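Local coordinates for nucleoprotein (Rift valley fever virus, PDB 3OV9) that encapsidates the viral genomic RNA, assembling into ring-shaped hexamers and protecting the RNA from nucleases, at residues Ile39-Gln44 with Asp100-Ser105; Pro141-His146 with Lys219-Val224; His169-Leu174 with Ala238-Thr243. All blocks are in the same frame, centred on the assembly; numbering follows the deposited sequence.

Contact 1: Ile39-Gln44 with Asp100-Ser105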
loop_
_atom_site.group_PDB
_atom_site.type_symbol
_atom_site.label_atom_id
_atom_site.label_comp_id
_atom_site.label_asym_id
_atom_site.label_seq_id
_atom_site.Cartn_x
_atom_site.Cartn_y
_atom_site.Cartn_z
ATOM N N ILE A 39 25.364 -23.749 -27.550
ATOM C CA ILE A 39 25.645 -24.975 -28.303
ATOM C C ILE A 39 26.930 -25.654 -27.804
ATOM O O ILE A 39 26.991 -26.882 -27.711
ATOM C CB ILE A 39 25.680 -24.713 -29.828
ATOM C CG1 ILE A 39 24.311 -24.214 -30.303
ATOM C CG2 ILE A 39 26.073 -25.977 -30.608
ATOM C CD1 ILE A 39 24.312 -23.611 -31.675
ATOM N N GLU A 40 27.940 -24.853 -27.466
ATOM C CA GLU A 40 29.180 -25.389 -26.901
ATOM C C GLU A 40 28.906 -26.173 -25.619
ATOM O O GLU A 40 29.413 -27.284 -25.450
ATOM C CB GLU A 40 30.199 -24.277 -26.635
ATOM C CG GLU A 40 31.574 -24.790 -26.186
ATOM C CD GLU A 40 32.610 -23.689 -26.054
ATOM O OE1 GLU A 40 32.254 -22.571 -25.622
ATOM O OE2 GLU A 40 33.790 -23.949 -26.372
ATOM N N LEU A 41 28.099 -25.589 -24.736
ATOM C CA LEU A 41 27.733 -26.221 -23.466
ATOM C C LEU A 41 26.895 -27.484 -23.660
ATOM O O LEU A 41 27.091 -28.467 -22.943
ATOM C CB LEU A 41 27.017 -25.232 -22.540
ATOM C CG LEU A 41 27.842 -24.065 -21.977
ATOM C CD1 LEU A 41 26.925 -23.044 -21.333
ATOM C CD2 LEU A 41 28.905 -24.534 -20.988
ATOM N N LEU A 42 25.982 -27.456 -24.634
ATOM C CA LEU A 42 25.171 -28.633 -24.975
ATOM C C LEU A 42 26.034 -29.817 -25.405
ATOM O O LEU A 42 25.856 -30.928 -24.903
ATOM C CB LEU A 42 24.145 -28.311 -26.070
ATOM C CG LEU A 42 22.937 -27.449 -25.693
ATOM C CD1 LEU A 42 22.177 -27.032 -26.941
ATOM C CD2 LEU A 42 22.013 -28.171 -24.712
ATOM N N LYS A 43 26.962 -29.562 -26.326
ATOM C CA LYS A 43 27.901 -30.572 -26.825
ATOM C C LYS A 43 28.805 -31.104 -25.713
ATOM O O LYS A 43 29.043 -32.314 -25.624
ATOM C CB LYS A 43 28.754 -29.989 -27.958
ATOM C CG LYS A 43 28.017 -29.793 -29.284
ATOM C CD LYS A 43 28.343 -30.888 -30.297
ATOM C CE LYS A 43 29.650 -30.619 -31.026
ATOM N NZ LYS A 43 29.967 -31.649 -32.058
ATOM N N GLN A 44 29.294 -30.193 -24.871
ATOM C CA GLN A 44 30.172 -30.526 -23.748
ATOM C C GLN A 44 29.492 -31.446 -22.735
ATOM O O GLN A 44 30.033 -32.498 -22.391
ATOM C CB GLN A 44 30.663 -29.249 -23.053
ATOM C CG GLN A 44 31.523 -29.489 -21.814
ATOM C CD GLN A 44 31.718 -28.234 -20.992
ATOM O OE1 GLN A 44 32.391 -27.294 -21.419
ATOM N NE2 GLN A 44 31.131 -28.211 -19.805
ATOM N N ASP A 100 27.632 -18.682 -19.044
ATOM C CA ASP A 100 28.151 -20.030 -18.833
ATOM C C ASP A 100 27.105 -20.997 -18.274
ATOM O O ASP A 100 27.439 -22.116 -17.878
ATOM C CB ASP A 100 29.384 -19.982 -17.922
ATOM C CG ASP A 100 30.527 -19.178 -18.525
ATOM O OD1 ASP A 100 30.871 -19.408 -19.706
ATOM O OD2 ASP A 100 31.085 -18.316 -17.813
ATOM N N GLU A 101 25.847 -20.559 -18.248
ATOM C CA GLU A 101 24.744 -21.387 -17.756
ATOM C C GLU A 101 23.684 -21.611 -18.831
ATOM O O GLU A 101 23.316 -20.686 -19.562
ATOM C CB GLU A 101 24.094 -20.754 -16.523
ATOM C CG GLU A 101 25.028 -20.537 -15.326
ATOM C CD GLU A 101 25.242 -21.785 -14.481
ATOM O OE1 GLU A 101 24.687 -22.857 -14.809
ATOM O OE2 GLU A 101 25.975 -21.686 -13.476
ATOM N N LEU A 102 23.196 -22.847 -18.908
ATOM C CA LEU A 102 22.104 -23.204 -19.808
ATOM C C LEU A 102 20.750 -23.019 -19.139
ATOM O O LEU A 102 20.609 -23.215 -17.926
ATOM C CB LEU A 102 22.239 -24.659 -20.272
ATOM C CG LEU A 102 23.344 -25.033 -21.260
ATOM C CD1 LEU A 102 23.440 -26.547 -21.393
ATOM C CD2 LEU A 102 23.106 -24.391 -22.619
ATOM N N THR A 103 19.766 -22.624 -19.943
ATOM C CA THR A 103 18.352 -22.644 -19.564
ATOM C C THR A 103 17.587 -23.265 -20.726
ATOM O O THR A 103 18.101 -23.335 -21.846
ATOM C CB THR A 103 17.771 -21.232 -19.303
ATOM O OG1 THR A 103 17.717 -20.490 -20.531
ATOM C CG2 THR A 103 18.593 -20.470 -18.276
ATOM N N LEU A 104 16.360 -23.706 -20.460
ATOM C CA LEU A 104 15.506 -24.281 -21.501
ATOM C C LEU A 104 15.215 -23.294 -22.640
ATOM O O LEU A 104 15.283 -23.665 -23.812
ATOM C CB LEU A 104 14.200 -24.820 -20.897
ATOM C CG LEU A 104 14.319 -25.950 -19.868
ATOM C CD1 LEU A 104 12.974 -26.204 -19.208
ATOM C CD2 LEU A 104 14.853 -27.231 -20.491
ATOM N N SER A 105 14.916 -22.043 -22.290
ATOM C CA SER A 105 14.619 -21.004 -23.282
ATOM C C SER A 105 15.816 -20.729 -24.192
ATOM O O SER A 105 15.649 -20.470 -25.384
ATOM C CB SER A 105 14.170 -19.705 -22.605
ATOM O OG SER A 105 12.898 -19.850 -22.001
#

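Contact 2: Pro141-His146 with Lys219-Val224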
loop_
_atom_site.group_PDB
_atom_site.type_symbol
_atom_site.label_atom_id
_atom_site.label_comp_id
_atom_site.label_asym_id
_atom_site.label_seq_id
_atom_site.Cartn_x
_atom_site.Cartn_y
_atom_site.Cartn_z
ATOM N N PRO A 141 0.725 -17.472 -38.745
ATOM C CA PRO A 141 1.881 -18.341 -38.961
ATOM C C PRO A 141 2.422 -18.970 -37.677
ATOM O O PRO A 141 2.916 -18.267 -36.790
ATOM C CB PRO A 141 2.924 -17.392 -39.570
ATOM C CG PRO A 141 2.137 -16.281 -40.145
ATOM C CD PRO A 141 0.989 -16.098 -39.205
ATOM N N ARG A 142 2.327 -20.294 -37.597
ATOM C CA ARG A 142 2.781 -21.039 -36.425
ATOM C C ARG A 142 4.278 -20.883 -36.160
ATOM O O ARG A 142 4.700 -20.852 -35.011
ATOM C CB ARG A 142 2.396 -22.521 -36.534
ATOM C CG ARG A 142 1.047 -22.886 -35.897
ATOM C CD ARG A 142 -0.106 -22.091 -36.485
ATOM N NE ARG A 142 -1.417 -22.611 -36.090
ATOM C CZ ARG A 142 -2.560 -21.948 -36.242
ATOM N NH1 ARG A 142 -2.566 -20.730 -36.767
ATOM N NH2 ARG A 142 -3.704 -22.502 -35.859
ATOM N N HIS A 143 5.071 -20.760 -37.226
ATOM C CA HIS A 143 6.522 -20.588 -37.105
ATOM C C HIS A 143 6.929 -19.358 -36.279
ATOM O O HIS A 143 8.051 -19.298 -35.768
ATOM C CB HIS A 143 7.172 -20.508 -38.494
ATOM C CG HIS A 143 7.092 -21.782 -39.277
ATOM N ND1 HIS A 143 6.036 -22.075 -40.112
ATOM C CD2 HIS A 143 7.941 -22.833 -39.362
ATOM C CE1 HIS A 143 6.235 -23.254 -40.675
ATOM N NE2 HIS A 143 7.384 -23.734 -40.238
ATOM N N MET A 144 6.019 -18.391 -36.157
ATOM C CA MET A 144 6.284 -17.138 -35.440
ATOM C C MET A 144 5.938 -17.206 -33.948
ATOM O O MET A 144 6.167 -16.245 -33.210
ATOM C CB MET A 144 5.510 -15.975 -36.084
ATOM C CG MET A 144 5.994 -15.549 -37.467
ATOM S SD MET A 144 5.117 -14.099 -38.094
ATOM C CE MET A 144 6.246 -13.588 -39.394
ATOM N N MET A 145 5.397 -18.340 -33.505
ATOM C CA MET A 145 4.809 -18.443 -32.168
ATOM C C MET A 145 5.782 -18.856 -31.056
ATOM O O MET A 145 5.465 -19.693 -30.208
ATOM C CB MET A 145 3.570 -19.350 -32.192
ATOM C CG MET A 145 2.412 -18.779 -32.994
ATOM S SD MET A 145 0.947 -19.836 -32.989
ATOM C CE MET A 145 0.549 -19.849 -31.242
ATOM N N HIS A 146 6.970 -18.256 -31.069
ATOM C CA HIS A 146 7.898 -18.308 -29.935
ATOM C C HIS A 146 8.900 -17.163 -30.079
ATOM O O HIS A 146 9.217 -16.775 -31.205
ATOM C CB HIS A 146 8.618 -19.658 -29.849
ATOM C CG HIS A 146 9.211 -19.932 -28.502
ATOM N ND1 HIS A 146 10.546 -19.731 -28.220
ATOM C CD2 HIS A 146 8.643 -20.347 -27.345
ATOM C CE1 HIS A 146 10.780 -20.039 -26.958
ATOM N NE2 HIS A 146 9.641 -20.413 -26.402
ATOM N N LYS A 219 11.970 -18.398 -46.103
ATOM C CA LYS A 219 11.428 -18.913 -47.354
ATOM C C LYS A 219 10.916 -20.342 -47.178
ATOM O O LYS A 219 9.803 -20.668 -47.611
ATOM C CB LYS A 219 12.487 -18.855 -48.460
ATOM C CG LYS A 219 11.910 -18.932 -49.863
ATOM C CD LYS A 219 12.947 -19.401 -50.876
ATOM C CE LYS A 219 12.384 -19.390 -52.293
ATOM N NZ LYS A 219 11.136 -20.198 -52.421
ATOM N N ALA A 220 11.726 -21.184 -46.536
ATOM C CA ALA A 220 11.355 -22.572 -46.260
ATOM C C ALA A 220 10.109 -22.665 -45.383
ATOM O O ALA A 220 9.289 -23.564 -45.575
ATOM C CB ALA A 220 12.511 -23.328 -45.623
ATOM N N PHE A 221 9.971 -21.733 -44.439
ATOM C CA PHE A 221 8.806 -21.690 -43.543
ATOM C C PHE A 221 7.554 -21.142 -44.234
ATOM O O PHE A 221 6.473 -21.135 -43.645
ATOM C CB PHE A 221 9.084 -20.846 -42.285
ATOM C CG PHE A 221 10.205 -21.361 -41.410
ATOM C CD1 PHE A 221 10.732 -22.642 -41.569
ATOM C CD2 PHE A 221 10.706 -20.559 -40.386
ATOM C CE1 PHE A 221 11.762 -23.099 -40.743
ATOM C CE2 PHE A 221 11.732 -21.008 -39.553
ATOM C CZ PHE A 221 12.258 -22.281 -39.732
ATOM N N GLY A 222 7.705 -20.669 -45.472
ATOM C CA GLY A 222 6.593 -20.102 -46.235
ATOM C C GLY A 222 6.177 -18.707 -45.801
ATOM O O GLY A 222 5.065 -18.265 -46.097
ATOM N N LEU A 223 7.076 -18.009 -45.110
ATOM C CA LEU A 223 6.794 -16.677 -44.579
ATOM C C LEU A 223 7.116 -15.565 -45.575
ATOM O O LEU A 223 6.537 -14.480 -45.511
ATOM C CB LEU A 223 7.550 -16.458 -43.266
ATOM C CG LEU A 223 7.193 -17.422 -42.134
ATOM C CD1 LEU A 223 8.197 -17.327 -41.002
ATOM C CD2 LEU A 223 5.786 -17.143 -41.627
ATOM N N VAL A 224 8.056 -15.838 -46.478
ATOM C CA VAL A 224 8.385 -14.919 -47.571
ATOM C C VAL A 224 8.523 -15.692 -48.880
ATOM O O VAL A 224 8.767 -16.902 -48.866
ATOM C CB VAL A 224 9.692 -14.103 -47.315
ATOM C CG1 VAL A 224 9.561 -13.207 -46.082
ATOM C CG2 VAL A 224 10.922 -15.017 -47.216
#

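Contact 3: His169-Leu174 with Ala238-Thr243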
loop_
_atom_site.group_PDB
_atom_site.type_symbol
_atom_site.label_atom_id
_atom_site.label_comp_id
_atom_site.label_asym_id
_atom_site.label_seq_id
_atom_site.Cartn_x
_atom_site.Cartn_y
_atom_site.Cartn_z
ATOM N N HIS A 169 4.980 -10.943 -36.100
ATOM C CA HIS A 169 5.556 -11.654 -34.954
ATOM C C HIS A 169 5.160 -10.984 -33.636
ATOM O O HIS A 169 4.879 -11.667 -32.647
ATOM C CB HIS A 169 7.085 -11.725 -35.105
ATOM C CG HIS A 169 7.802 -12.327 -33.931
ATOM N ND1 HIS A 169 7.490 -13.566 -33.413
ATOM C CD2 HIS A 169 8.842 -11.865 -33.198
ATOM C CE1 HIS A 169 8.297 -13.835 -32.402
ATOM N NE2 HIS A 169 9.127 -12.819 -32.249
ATOM N N SER A 170 5.122 -9.653 -33.642
ATOM C CA SER A 170 4.772 -8.867 -32.453
ATOM C C SER A 170 3.324 -9.073 -31.991
ATOM O O SER A 170 3.021 -8.894 -30.806
ATOM C CB SER A 170 5.060 -7.381 -32.678
ATOM O OG SER A 170 6.455 -7.150 -32.821
ATOM N N LEU A 171 2.440 -9.453 -32.917
ATOM C CA LEU A 171 1.059 -9.791 -32.557
ATOM C C LEU A 171 1.045 -10.955 -31.570
ATOM O O LEU A 171 0.361 -10.891 -30.545
ATOM C CB LEU A 171 0.207 -10.112 -33.793
ATOM C CG LEU A 171 -1.291 -10.350 -33.543
ATOM C CD1 LEU A 171 -2.026 -9.039 -33.269
ATOM C CD2 LEU A 171 -1.937 -11.092 -34.709
ATOM N N TYR A 172 1.814 -12.003 -31.878
ATOM C CA TYR A 172 1.997 -13.129 -30.960
ATOM C C TYR A 172 2.665 -12.711 -29.648
ATOM O O TYR A 172 2.230 -13.127 -28.574
ATOM C CB TYR A 172 2.787 -14.273 -31.617
ATOM C CG TYR A 172 3.526 -15.138 -30.614
ATOM C CD1 TYR A 172 2.872 -16.162 -29.924
ATOM C CD2 TYR A 172 4.875 -14.914 -30.338
ATOM C CE1 TYR A 172 3.550 -16.947 -28.991
ATOM C CE2 TYR A 172 5.556 -15.684 -29.408
ATOM C CZ TYR A 172 4.893 -16.697 -28.739
ATOM O OH TYR A 172 5.581 -17.459 -27.822
ATOM N N LEU A 173 3.728 -11.909 -29.744
ATOM C CA LEU A 173 4.499 -11.499 -28.566
ATOM C C LEU A 173 3.649 -10.697 -27.586
ATOM O O LEU A 173 3.848 -10.781 -26.375
ATOM C CB LEU A 173 5.743 -10.701 -28.963
ATOM C CG LEU A 173 6.908 -11.453 -29.613
ATOM C CD1 LEU A 173 7.962 -10.461 -30.066
ATOM C CD2 LEU A 173 7.514 -12.476 -28.663
ATOM N N LEU A 174 2.706 -9.932 -28.129
ATOM C CA LEU A 174 1.743 -9.173 -27.330
ATOM C C LEU A 174 0.851 -10.097 -26.500
ATOM O O LEU A 174 0.663 -9.872 -25.303
ATOM C CB LEU A 174 0.894 -8.278 -28.242
ATOM C CG LEU A 174 -0.221 -7.415 -27.638
ATOM C CD1 LEU A 174 0.332 -6.385 -26.661
ATOM C CD2 LEU A 174 -1.009 -6.730 -28.748
ATOM N N ALA A 238 0.338 -8.496 -39.628
ATOM C CA ALA A 238 0.949 -7.175 -39.467
ATOM C C ALA A 238 -0.122 -6.097 -39.311
ATOM O O ALA A 238 -0.008 -5.221 -38.449
ATOM C CB ALA A 238 1.867 -6.857 -40.649
ATOM N N GLN A 239 -1.160 -6.180 -40.143
ATOM C CA GLN A 239 -2.301 -5.272 -40.074
ATOM C C GLN A 239 -3.057 -5.444 -38.754
ATOM O O GLN A 239 -3.472 -4.460 -38.140
ATOM C CB GLN A 239 -3.227 -5.482 -41.283
ATOM C CG GLN A 239 -4.582 -4.751 -41.229
ATOM C CD GLN A 239 -4.467 -3.230 -41.181
ATOM O OE1 GLN A 239 -5.308 -2.557 -40.584
ATOM N NE2 GLN A 239 -3.437 -2.685 -41.815
ATOM N N ALA A 240 -3.213 -6.693 -38.320
ATOM C CA ALA A 240 -3.855 -6.994 -37.039
ATOM C C ALA A 240 -3.109 -6.374 -35.852
ATOM O O ALA A 240 -3.738 -5.901 -34.905
ATOM C CB ALA A 240 -4.014 -8.500 -36.854
ATOM N N TYR A 241 -1.777 -6.362 -35.912
ATOM C CA TYR A 241 -0.963 -5.745 -34.859
ATOM C C TYR A 241 -1.134 -4.225 -34.800
ATOM O O TYR A 241 -1.144 -3.641 -33.713
ATOM C CB TYR A 241 0.519 -6.112 -35.006
ATOM C CG TYR A 241 1.391 -5.577 -33.887
ATOM C CD1 TYR A 241 1.287 -6.088 -32.592
ATOM C CD2 TYR A 241 2.320 -4.561 -34.121
ATOM C CE1 TYR A 241 2.079 -5.599 -31.559
ATOM C CE2 TYR A 241 3.119 -4.065 -33.092
ATOM C CZ TYR A 241 2.992 -4.591 -31.816
ATOM O OH TYR A 241 3.778 -4.109 -30.795
ATOM N N LYS A 242 -1.261 -3.597 -35.970
ATOM C CA LYS A 242 -1.485 -2.152 -36.074
ATOM C C LYS A 242 -2.729 -1.707 -35.311
ATOM O O LYS A 242 -2.703 -0.695 -34.609
ATOM C CB LYS A 242 -1.612 -1.727 -37.540
ATOM C CG LYS A 242 -0.294 -1.542 -38.263
ATOM C CD LYS A 242 -0.490 -1.594 -39.768
ATOM C CE LYS A 242 0.838 -1.527 -40.500
ATOM N NZ LYS A 242 0.651 -1.657 -41.971
ATOM N N THR A 243 -3.807 -2.476 -35.450
ATOM C CA THR A 243 -5.102 -2.121 -34.866
ATOM C C THR A 243 -5.354 -2.805 -33.515
ATOM O O THR A 243 -6.388 -2.578 -32.882
ATOM C CB THR A 243 -6.267 -2.423 -35.844
ATOM O OG1 THR A 243 -6.247 -3.807 -36.210
ATOM C CG2 THR A 243 -6.147 -1.572 -37.105
#

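Contact 1: Ile39-Gln44 with Asp100-Ser105
L41 and L42 of helix 35-46 pack against L102, in an apolar helix-to-loop contact within the all-helical nucleoprotein fold. The chain is extended from E101 to T103, then enters helix 104-110. L102 carries most of the loop's share. Its CG lies 3.9 Å from L41 CB, and both its methyls are about as close to that same atom. L102 CD1 also reaches L42 CD2 at 4.0 Å, the two side chains crossing obliquely. L41 turns its other end to the loop backbone: its CD1 lies 3.6 Å from D100 O. V38 and Y45 of the same helix add to the packing on L102. Beside this packing, D100 OD1 and E40 OE1 each form a salt bridge to R37, which probably offsets the repulsion between the two acids. I39, E40 and K43 pack on a second subunit, in the region essential for oligomerization. S105, at the start of helix 104-110, probably contacts RNA. No hydrogen bond links the two segments, so their direct association rests on apolar and van der Waals packing.

Contact 2: Pro141-His146 with Lys219-Val224
H143 and F221 lie ring over ring in an offset stack. Their planes differ by 14° and their centroids are 4.4 Å apart. The offset is large enough to put F221 CB, not the middle of the phenyl ring, over the centre of the imidazole. CB sits 3.7 Å from the centroid of the H143 ring, 10° off the ring normal, as a CH-pi contact. The phenyl ring in turn receives H143 CD2 over one face, displaced toward the rim. H143 CD2 to F221 CG is the closest approach, at 3.4 Å. The imidazole therefore covers the root of the phenylalanine side chain, where CB joins the ring, more than the far end of the phenyl. V120 touches H143, and C116 and Q117 touch F221, so helix 112-122 flanks the stacked pair.

The two rings join a short 3-10 turn, 142-144, to the C-terminal end of helix 211-220. That end is a Schellman motif: G222 takes a positive phi, and its N bonds back to K219 O at 3.0 Å. The chain leaves the helix there, and L223 meets the same partner segment.

L223 meets P141 and M144 with one methyl. Its CD2 is 3.5 Å from P141 CB, and the M144 methyl CE lies 4.2 Å from the same CD2. The other methyl, CD1, comes to 4.2 Å from H143 CB, linking this apolar group to the aromatic pair. V234 of helix 232-243 touches P141, M144 and L223, and F149 also packs on M144 and L223.

Contact 3: His169-Leu174 with Ala238-Thr243
Helices 159-180 and 232-243 approach to 8.5 Å between the axes of segments 169-174 and 238-243, with 50° between their N-to-C directions and L171 and Y241 nearest at CA. This is helix-helix packing in the C-terminal part of an orthogonal bundle. Y241 is the main side chain. Its CG is anti to the backbone N (chi1 -176°), and the ring extends across the partner helix at S170 and L171. S170 CB lies over one face of the ring, offset toward the rim, as a CH-pi contact 3.7 Å from the centroid. The ring also lies close to backbone: CE1 of Y241 is 3.5 Å from S170 O. L174 CD2 makes a looser contact with the same CE1, at 4.3 Å. L171 packs beside the tyrosine. Its CD2 meets A240 CB at 4.0 Å, and its CD1 touches the backbone N and CA of Y241. S137 touches both L171 and A240. K189 makes a cation-pi contact with Y241, and its NZ hydrogen-bonds to Y241 O. The hydroxyl of S170 does not serve the tyrosine: S170 OG hydrogen-bonds within its own helix to L166 O.

Overall arrangement
Contacts 2 and 3 are neighbours, with centres 14 Å apart, and their segments alternate along the chain. They touch directly: M144 O and H169 ND1 are 3.0 Å apart in a probable hydrogen bond, and H146 CA packs on Y172 OH at 3.2 Å. Contact 1 stands apart. Its centre is 25 Å from that of contact 2 and 31 Å from that of contact 3, which lies on the opposite side of the chain's centre. Contact 1 holds S105, which probably binds RNA. In contact 3 the L174 side chain is about 8 Å from that of T195, which probably binds RNA too. Contact 2 lies away from the residues thought to bind RNA.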